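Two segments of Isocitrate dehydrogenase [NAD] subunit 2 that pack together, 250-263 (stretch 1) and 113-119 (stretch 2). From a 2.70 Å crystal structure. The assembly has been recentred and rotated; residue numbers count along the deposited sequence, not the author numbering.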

# COMPACT_ATOMS: atom_id res chain seq x y z
N LEU B 250 -19.92 -14.02 34.89
CA LEU B 250 -20.14 -14.53 36.24
C LEU B 250 -20.95 -15.80 36.26
O LEU B 250 -20.60 -16.75 36.94
CB LEU B 250 -20.79 -13.47 37.13
CG LEU B 250 -19.85 -12.31 37.46
CD1 LEU B 250 -20.46 -11.43 38.54
CD2 LEU B 250 -18.48 -12.83 37.87
N SER B 251 -22.05 -15.85 35.52
CA SER B 251 -22.87 -17.05 35.52
C SER B 251 -22.13 -18.27 34.95
O SER B 251 -22.34 -19.40 35.42
CB SER B 251 -24.20 -16.80 34.82
OG SER B 251 -23.99 -16.52 33.46
N ASP B 252 -21.24 -18.05 33.99
CA ASP B 252 -20.45 -19.15 33.41
C ASP B 252 -19.31 -19.61 34.33
O ASP B 252 -18.88 -20.76 34.29
CB ASP B 252 -19.91 -18.77 32.02
CG ASP B 252 -20.85 -19.17 30.87
OD1 ASP B 252 -22.09 -18.99 30.98
OD2 ASP B 252 -20.34 -19.65 29.83
N LEU B 253 -18.82 -18.70 35.15
CA LEU B 253 -17.85 -19.02 36.17
C LEU B 253 -18.51 -19.81 37.32
O LEU B 253 -17.93 -20.73 37.86
CB LEU B 253 -17.23 -17.72 36.69
CG LEU B 253 -16.16 -17.74 37.75
CD1 LEU B 253 -15.27 -16.53 37.60
CD2 LEU B 253 -16.80 -17.74 39.08
N ASN B 254 -19.73 -19.45 37.67
CA ASN B 254 -20.49 -20.21 38.66
C ASN B 254 -20.72 -21.66 38.22
O ASN B 254 -20.57 -22.59 38.99
CB ASN B 254 -21.82 -19.49 39.00
CG ASN B 254 -21.60 -18.17 39.74
OD1 ASN B 254 -20.49 -17.87 40.20
ND2 ASN B 254 -22.67 -17.39 39.89
N SER B 255 -21.08 -21.84 36.96
CA SER B 255 -21.31 -23.17 36.43
C SER B 255 -20.02 -23.98 36.37
O SER B 255 -20.04 -25.21 36.43
CB SER B 255 -22.00 -23.09 35.06
OG SER B 255 -23.34 -22.61 35.21
N GLY B 256 -18.89 -23.29 36.24
CA GLY B 256 -17.59 -23.94 36.29
C GLY B 256 -17.28 -24.41 37.70
O GLY B 256 -16.56 -25.39 37.90
N LEU B 257 -17.84 -23.73 38.70
CA LEU B 257 -17.62 -24.10 40.07
C LEU B 257 -18.47 -25.32 40.41
O LEU B 257 -18.01 -26.27 41.02
CB LEU B 257 -17.92 -22.94 41.01
CG LEU B 257 -16.88 -21.82 40.94
CD1 LEU B 257 -17.29 -20.61 41.78
CD2 LEU B 257 -15.52 -22.34 41.34
N SER B 258 -19.72 -25.29 39.99
CA SER B 258 -20.66 -26.33 40.36
C SER B 258 -20.44 -27.64 39.61
O SER B 258 -20.64 -28.71 40.18
CB SER B 258 -22.11 -25.84 40.22
OG SER B 258 -22.42 -25.60 38.87
N ALA B 259 -20.01 -27.56 38.36
CA ALA B 259 -20.01 -28.73 37.49
C ALA B 259 -18.83 -28.86 36.54
O ALA B 259 -18.51 -29.95 36.08
CB ALA B 259 -21.34 -28.79 36.70
N GLY B 260 -18.18 -27.75 36.21
CA GLY B 260 -17.08 -27.78 35.25
C GLY B 260 -17.58 -27.62 33.82
O GLY B 260 -16.82 -27.87 32.88
N SER B 261 -18.85 -27.23 33.66
CA SER B 261 -19.45 -27.03 32.34
C SER B 261 -20.88 -26.57 32.45
O SER B 261 -21.46 -26.56 33.54
CB SER B 261 -19.42 -28.33 31.53
OG SER B 261 -20.55 -29.13 31.86
N LEU B 262 -21.47 -26.21 31.31
CA LEU B 262 -22.88 -25.79 31.29
C LEU B 262 -23.87 -26.96 31.29
O LEU B 262 -25.10 -26.74 31.24
CB LEU B 262 -23.17 -24.88 30.10
CG LEU B 262 -22.41 -23.56 29.92
CD1 LEU B 262 -22.26 -22.82 31.23
CD2 LEU B 262 -21.06 -23.80 29.29
N GLY B 263 -23.34 -28.18 31.35
CA GLY B 263 -24.11 -29.40 31.15
C GLY B 263 -25.26 -29.64 32.11
O GLY B 263 -26.26 -30.26 31.74
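Stretch 2 (113-119) VRPAKSI

Arg114, the residue with the most area covered in this contact (111 Å²), reaches from the strand to the helix and forms a salt bridge with Asp252, NH2 to OD1 at 2.7 Å, a pair that is also hydrogen-bonded, from Arg114 NH2 to Asp252 OD1. The CA-to-CB bond of Asp252 points away from the strand, yet its carboxylate comes back to meet the guanidinium near its plane. Ser251 OG lies over one face of that group, 3.6 Å from Arg114 NH2, while Ser255 OG sits at the edge, 3.0 Å from Arg114 NH1.

Strand 113-117 is extended and runs nearly parallel to helix 250-258, crossing at 21° with the axes 7.1 Å apart. Ala116 points toward the helix, its CB 3.5 Å from both Asn254 O and Ser258 OG, so the methyl rests against a helix carbonyl and a serine hydroxyl. The CA spacing tightens along the pair, from 6.4 Å at Ser251 and Arg114 to 5.5 Å at Ser255 and Ala116, then 4.9 Å at Ser258 and Ser118. Near this close end, Ser258 CB packs 3.7 Å from Lys117 O. Strand alternation sets the pattern: Arg114 and Ala116 face the helix, whereas Pro115 and Lys117 point away.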

# COMPACT_ATOMS: atom_id res chain seq x y z
N VAL B 113 -32.31 -15.81 35.57
CA VAL B 113 -31.94 -16.44 36.83
C VAL B 113 -31.09 -17.67 36.59
O VAL B 113 -31.50 -18.57 35.89
CB VAL B 113 -33.18 -16.84 37.59
CG1 VAL B 113 -32.80 -17.46 38.92
CG2 VAL B 113 -34.06 -15.62 37.77
N ARG B 114 -29.88 -17.69 37.15
CA ARG B 114 -28.92 -18.76 36.90
C ARG B 114 -28.39 -19.36 38.19
O ARG B 114 -27.43 -18.83 38.76
CB ARG B 114 -27.72 -18.23 36.13
CG ARG B 114 -27.87 -18.21 34.64
CD ARG B 114 -27.45 -19.52 34.05
NE ARG B 114 -26.61 -19.31 32.87
CZ ARG B 114 -25.37 -19.77 32.73
NH1 ARG B 114 -24.81 -20.49 33.67
NH2 ARG B 114 -24.70 -19.52 31.63
N PRO B 115 -29.00 -20.48 38.65
CA PRO B 115 -28.56 -21.28 39.80
C PRO B 115 -27.34 -22.10 39.44
O PRO B 115 -27.30 -22.61 38.34
CB PRO B 115 -29.72 -22.23 40.02
CG PRO B 115 -30.87 -21.63 39.31
CD PRO B 115 -30.28 -20.98 38.12
N ALA B 116 -26.36 -22.22 40.33
CA ALA B 116 -25.32 -23.22 40.14
C ALA B 116 -25.12 -24.04 41.42
O ALA B 116 -24.46 -23.57 42.34
CB ALA B 116 -24.02 -22.57 39.71
N LYS B 117 -25.70 -25.24 41.48
CA LYS B 117 -25.59 -26.09 42.68
C LYS B 117 -24.80 -27.37 42.43
O LYS B 117 -24.88 -27.95 41.36
CB LYS B 117 -26.96 -26.39 43.30
CG LYS B 117 -26.86 -26.81 44.78
CD LYS B 117 -28.21 -26.91 45.50
CE LYS B 117 -28.93 -28.24 45.27
NZ LYS B 117 -30.25 -28.34 45.98
N SER B 118 -24.01 -27.77 43.43
CA SER B 118 -23.34 -29.07 43.43
C SER B 118 -24.38 -30.20 43.52
O SER B 118 -25.48 -30.00 44.07
CB SER B 118 -22.37 -29.17 44.60
OG SER B 118 -21.18 -28.47 44.31
N ILE B 119 -24.03 -31.36 42.96
CA ILE B 119 -24.89 -32.54 43.04
C ILE B 119 -24.40 -33.43 44.17
O ILE B 119 -23.24 -33.85 44.18
CB ILE B 119 -24.91 -33.34 41.73
CG1 ILE B 119 -25.47 -32.51 40.57
CG2 ILE B 119 -25.72 -34.62 41.91
CD1 ILE B 119 -26.86 -31.89 40.84